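Local coordinates for protein putative 4-Hydroxy-2-oxoglutarate aldolase / 2-dehydro-3-deoxyphosphogluconate aldolase (Yersinia enterocolitica, PDB 3LM7) that is a putative aldolase of a TIM-barrel enzyme family, built as a curved parallel beta-sheet wrapped by helices, at residues Asn96-Gly101 with Ile131-Leu136; Leu119-Gly124 with Phe164-Gly169. All coordinates share one frame; numbering follows the deposited sequence.

Interaction 1 (Asn96-Gly101 with Ile131-Leu136)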
loop_
_atom_site.group_PDB
_atom_site.type_symbol
_atom_site.label_atom_id
_atom_site.label_comp_id
_atom_site.label_asym_id
_atom_site.label_seq_id
_atom_site.Cartn_x
_atom_site.Cartn_y
_atom_site.Cartn_z
ATOM N N ASN A 96 -2.359 15.517 13.503
ATOM C CA ASN A 96 -2.161 14.674 14.658
ATOM C C ASN A 96 -3.446 14.736 15.480
ATOM O O ASN A 96 -3.868 15.837 15.875
ATOM C CB ASN A 96 -1.022 15.190 15.546
ATOM C CG ASN A 96 0.367 14.914 14.932
ATOM O OD1 ASN A 96 0.904 13.794 15.023
ATOM N ND2 ASN A 96 0.903 15.911 14.257
ATOM N N GLN A 97 -4.006 13.584 15.853
ATOM C CA GLN A 97 -5.149 13.602 16.773
ATOM C C GLN A 97 -4.997 12.565 17.900
ATOM O O GLN A 97 -4.264 11.595 17.758
ATOM C CB GLN A 97 -6.514 13.340 16.072
ATOM C CG GLN A 97 -7.270 14.638 15.618
ATOM C CD GLN A 97 -7.642 15.511 16.814
ATOM O OE1 GLN A 97 -7.452 15.118 17.976
ATOM N NE2 GLN A 97 -8.053 16.736 16.537
ATOM N N VAL A 98 -5.767 12.767 18.994
ATOM C CA VAL A 98 -5.992 11.708 19.992
ATOM C C VAL A 98 -7.177 10.850 19.528
ATOM O O VAL A 98 -7.918 11.237 18.632
ATOM C CB VAL A 98 -6.199 12.279 21.410
ATOM C CG1 VAL A 98 -4.877 12.992 21.818
ATOM C CG2 VAL A 98 -7.430 13.194 21.512
ATOM N N PHE A 99 -7.338 9.684 20.132
ATOM C CA PHE A 99 -8.252 8.674 19.592
ATOM C C PHE A 99 -9.655 9.298 19.478
ATOM O O PHE A 99 -10.383 9.038 18.485
ATOM C CB PHE A 99 -8.216 7.461 20.571
ATOM C CG PHE A 99 -9.101 6.312 20.163
ATOM C CD1 PHE A 99 -8.579 5.287 19.400
ATOM C CD2 PHE A 99 -10.467 6.270 20.562
ATOM C CE1 PHE A 99 -9.400 4.185 18.983
ATOM C CE2 PHE A 99 -11.297 5.206 20.147
ATOM C CZ PHE A 99 -10.739 4.141 19.381
ATOM N N THR A 100 -10.027 10.138 20.448
ATOM C CA THR A 100 -11.411 10.629 20.533
ATOM C C THR A 100 -11.590 11.885 19.671
ATOM O O THR A 100 -12.651 12.479 19.659
ATOM C CB THR A 100 -11.714 11.020 22.012
ATOM O OG1 THR A 100 -10.623 11.837 22.534
ATOM C CG2 THR A 100 -11.830 9.761 22.865
ATOM N N GLY A 101 -10.548 12.297 18.968
ATOM C CA GLY A 101 -10.629 13.464 18.101
ATOM C C GLY A 101 -10.583 13.134 16.615
ATOM O O GLY A 101 -10.821 14.035 15.768
ATOM N N ILE A 131 -6.588 3.297 24.544
ATOM C CA ILE A 131 -7.267 4.176 23.571
ATOM C C ILE A 131 -7.977 5.326 24.228
ATOM O O ILE A 131 -8.548 6.151 23.525
ATOM C CB ILE A 131 -8.295 3.418 22.594
ATOM C CG1 ILE A 131 -9.423 2.743 23.425
ATOM C CG2 ILE A 131 -7.606 2.249 21.878
ATOM C CD1 ILE A 131 -10.550 2.152 22.546
ATOM N N SER A 132 -7.959 5.394 25.564
ATOM C CA SER A 132 -8.586 6.483 26.303
ATOM C C SER A 132 -7.578 7.656 26.377
ATOM O O SER A 132 -7.109 8.016 27.469
ATOM C CB SER A 132 -8.959 6.018 27.735
ATOM O OG SER A 132 -7.814 5.319 28.300
ATOM N N THR A 133 -7.312 8.290 25.215
ATOM C CA THR A 133 -6.233 9.268 25.131
ATOM C C THR A 133 -6.802 10.684 24.870
ATOM O O THR A 133 -6.043 11.615 24.602
ATOM C CB THR A 133 -5.212 8.877 24.020
ATOM O OG1 THR A 133 -5.914 8.727 22.764
ATOM C CG2 THR A 133 -4.602 7.478 24.341
ATOM N N GLY A 134 -8.117 10.849 25.008
ATOM C CA GLY A 134 -8.719 12.177 24.879
ATOM C C GLY A 134 -8.639 12.951 26.204
ATOM O O GLY A 134 -8.119 12.460 27.175
ATOM N N PRO A 135 -9.055 14.214 26.203
ATOM C CA PRO A 135 -8.800 15.082 27.367
ATOM C C PRO A 135 -9.442 14.580 28.661
ATOM O O PRO A 135 -8.750 14.551 29.700
ATOM C CB PRO A 135 -9.388 16.447 26.975
ATOM C CG PRO A 135 -10.040 16.258 25.672
ATOM C CD PRO A 135 -9.575 14.933 25.045
ATOM N N LEU A 136 -10.729 14.229 28.641
ATOM C CA LEU A 136 -11.352 13.640 29.866
ATOM C C LEU A 136 -10.940 12.172 30.045
ATOM O O LEU A 136 -10.627 11.727 31.157
ATOM C CB LEU A 136 -12.896 13.682 29.814
ATOM C CG LEU A 136 -13.396 15.134 29.689
ATOM C CD1 LEU A 136 -14.870 15.153 29.475
ATOM C CD2 LEU A 136 -13.106 15.942 30.980
#

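Interaction 2 (Leu119-Gly124 with Phe164-Gly169)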
loop_
_atom_site.group_PDB
_atom_site.type_symbol
_atom_site.label_atom_id
_atom_site.label_comp_id
_atom_site.label_asym_id
_atom_site.label_seq_id
_atom_site.Cartn_x
_atom_site.Cartn_y
_atom_site.Cartn_z
ATOM N N LEU A 119 -3.912 8.719 18.272
ATOM C CA LEU A 119 -2.924 8.360 19.295
ATOM C C LEU A 119 -3.468 7.246 20.180
ATOM O O LEU A 119 -4.539 7.407 20.803
ATOM C CB LEU A 119 -2.599 9.589 20.181
ATOM C CG LEU A 119 -1.293 9.495 21.029
ATOM C CD1 LEU A 119 -0.879 10.960 21.546
ATOM C CD2 LEU A 119 -1.505 8.561 22.217
ATOM N N ILE A 120 -2.748 6.115 20.192
ATOM C CA ILE A 120 -3.004 5.003 21.050
ATOM C C ILE A 120 -1.653 4.536 21.596
ATOM O O ILE A 120 -0.568 4.861 20.996
ATOM C CB ILE A 120 -3.711 3.801 20.314
ATOM C CG1 ILE A 120 -2.751 3.132 19.328
ATOM C CG2 ILE A 120 -5.053 4.267 19.634
ATOM C CD1 ILE A 120 -3.423 1.912 18.544
ATOM N N SER A 121 -1.686 3.826 22.743
ATOM C CA SER A 121 -0.471 3.780 23.546
ATOM C C SER A 121 -0.141 2.358 24.009
ATOM O O SER A 121 -1.032 1.542 24.241
ATOM C CB SER A 121 -0.626 4.740 24.772
ATOM O OG SER A 121 -0.922 6.075 24.316
ATOM N N PRO A 122 1.167 2.064 24.196
ATOM C CA PRO A 122 1.660 0.840 24.807
ATOM C C PRO A 122 1.005 0.570 26.182
ATOM O O PRO A 122 0.616 1.506 26.873
ATOM C CB PRO A 122 3.168 1.140 25.022
ATOM C CG PRO A 122 3.525 2.075 24.013
ATOM C CD PRO A 122 2.280 2.965 23.832
ATOM N N THR A 123 0.863 -0.689 26.520
ATOM C CA THR A 123 0.270 -1.104 27.774
ATOM C C THR A 123 1.199 -2.011 28.554
ATOM O O THR A 123 0.865 -2.393 29.652
ATOM C CB THR A 123 -1.010 -1.938 27.516
ATOM O OG1 THR A 123 -0.697 -3.049 26.696
ATOM C CG2 THR A 123 -2.138 -1.097 26.860
ATOM N N GLY A 124 2.311 -2.417 27.944
ATOM C CA GLY A 124 3.123 -3.478 28.496
ATOM C C GLY A 124 2.668 -4.869 28.056
ATOM O O GLY A 124 3.346 -5.858 28.352
ATOM N N PHE A 164 1.587 5.514 17.431
ATOM C CA PHE A 164 1.840 4.653 18.554
ATOM C C PHE A 164 2.809 5.419 19.422
ATOM O O PHE A 164 3.972 5.566 19.052
ATOM C CB PHE A 164 2.442 3.348 18.069
ATOM C CG PHE A 164 2.492 2.243 19.107
ATOM C CD1 PHE A 164 1.360 1.827 19.768
ATOM C CD2 PHE A 164 3.692 1.600 19.371
ATOM C CE1 PHE A 164 1.413 0.784 20.695
ATOM C CE2 PHE A 164 3.750 0.511 20.345
ATOM C CZ PHE A 164 2.648 0.125 20.953
ATOM N N PHE A 165 2.339 5.844 20.589
ATOM C CA PHE A 165 3.069 6.803 21.393
ATOM C C PHE A 165 2.665 6.611 22.835
ATOM O O PHE A 165 1.480 6.386 23.087
ATOM C CB PHE A 165 2.652 8.226 20.959
ATOM C CG PHE A 165 3.244 9.302 21.832
ATOM C CD1 PHE A 165 4.555 9.720 21.645
ATOM C CD2 PHE A 165 2.453 9.906 22.837
ATOM C CE1 PHE A 165 5.114 10.738 22.474
ATOM C CE2 PHE A 165 2.949 10.905 23.631
ATOM C CZ PHE A 165 4.319 11.320 23.469
ATOM N N PRO A 166 3.572 6.777 23.786
ATOM C CA PRO A 166 5.045 7.025 23.693
ATOM C C PRO A 166 5.787 5.712 23.508
ATOM O O PRO A 166 5.604 4.730 24.265
ATOM C CB PRO A 166 5.389 7.668 25.059
ATOM C CG PRO A 166 4.405 6.824 26.050
ATOM C CD PRO A 166 3.075 6.838 25.194
HETATM N N MSE A 167 6.546 5.596 22.434
HETATM C CA MSE A 167 7.318 4.363 22.287
HETATM C C MSE A 167 8.519 4.179 23.170
HETATM O O MSE A 167 8.984 3.032 23.350
HETATM C CB MSE A 167 7.795 4.232 20.860
HETATM C CG MSE A 167 6.776 3.449 20.211
HETATM SE SE MSE A 167 7.172 3.236 18.414
HETATM C CE MSE A 167 8.859 2.331 18.294
ATOM N N ASN A 168 9.046 5.273 23.688
ATOM C CA ASN A 168 10.361 5.189 24.343
ATOM C C ASN A 168 11.401 4.419 23.515
ATOM O O ASN A 168 11.999 3.460 24.009
ATOM C CB ASN A 168 10.237 4.610 25.779
ATOM C CG ASN A 168 9.376 5.492 26.671
ATOM O OD1 ASN A 168 9.561 6.710 26.728
ATOM N ND2 ASN A 168 8.396 4.893 27.329
ATOM N N GLY A 169 11.602 4.817 22.255
ATOM C CA GLY A 169 12.625 4.203 21.402
ATOM C C GLY A 169 12.364 2.746 21.183
ATOM O O GLY A 169 11.332 2.384 20.646
#

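Interaction 1 (Asn96-Gly101 with Ile131-Leu136)
Phe99 carries its ring anti to its backbone N (chi1 -180°), which brings the aromatic face under Ile131 CB, while Ile131 holds CG1 between its own N and carbonyl carbon (chi1 61°), sending that arm, with CD1 at its end, along the ring. Ile131 CB lies 3.7 Å from the centroid of the Phe99 ring and close to its normal, a CH-pi contact. The two branches spread from there: CD1 comes within 3.7 Å of Phe99 CZ, and CG2 rests near CE1. A beta-branched residue suits this place because its methine and both arms follow a flat ring. Met153 of helix 147-156 touches both side chains, and Ile120 of strand 115-120 does the same.

One polar bond completes the join. Phe99 N donates to Thr133 OG1 at 3.1 Å, nearly straight at 170°, and the same hydroxyl is hydrogen-bonded to Leu119 O. Threonine thus links the loop that follows strand 94-95 to a neighbouring strand. Val98 packs on the backbone of Thr133 and Gly134, CG1 standing 3.3 Å from Thr133 O and CG2 3.7 Å from Gly134 CA. Thr100 OG1 comes to 3.0 Å from Gly134 CA, an approach that suits a residue without a side chain.

Two loops without regular structure are therefore joined mainly by apolar and CH-pi packing, with one well-directed bond to a hydroxyl that is also bonded to the barrel sheet, so that a buried polar group is satisfied and both loops are tied to the sheet.

Interaction 2 (Leu119-Gly124 with Phe164-Gly169)
Phe164 packs against Ile120 and Pro122. From CB its ring swings anti to the backbone N (chi1 -168°) and along the neighbouring chain. CD1 lies 3.8 Å from Ile120 O, CE1 meets Pro122 N, and at the tip CZ reaches Pro122 CG at 3.7 Å, with CE2 a little farther from the same carbon. The proline ring covers one face of the phenyl group off-centre, CD standing over it toward the rim; the CH-pi contact through CG is likewise displaced. A rigid, flat-sided proline is well matched to such a face. Tyr176 and Val179 of helix 173-185 also touch Phe164.

The backbones run as a parallel bridge between Ile120 and Phe164. Phe165 N donates to Ile120 O at 3.1 Å, and the side chain of Ser121 adds a second bond one residue on: its OG, anti to the carbonyl carbon (chi1 -57°), donates to Phe165 O at 2.7 Å, nearly along the C=O axis. That carbonyl belongs to the cis peptide before Pro166, whose CB sits 3.9 Å above the centre of the Phe165 ring plane, the familiar pairing of an aromatic residue with a cis-proline. Leu119 CD1 touches Phe165 CD2 at 3.7 Å.

A small hydroxyl residue here can reach a carbonyl across the contact, and so one backbone bond and one side-chain bond, with prolines and aromatic rings packed about them, hold the two neighbouring chains together at Ile120-Ser121 and Phe164-Phe165; the Ser121 bond probably helps to hold the orientation of the cis peptide.

In the fold
Both interactions meet at strand 115-120 in the same barrel. Interaction 2 lies at that strand's junction with 161-164 and retains true sheet pairing; interaction 1 joins the loop leaving strand 94-95, on the other side of 115-120, to the loop after strand 128-130. They are directly coupled: Gln97 O accepts a backbone bond from Leu119 N, and Phe99 CD1 packs on Ile120 CG2. Interaction 1 is largely buried, with exposed Thr100 at its margin, and relies on an aliphatic-aromatic fit and one bond to a threonine hydroxyl; interaction 2 is partly buried and combines proline-aromatic packing with hydrogen bonds to two backbone carbonyls.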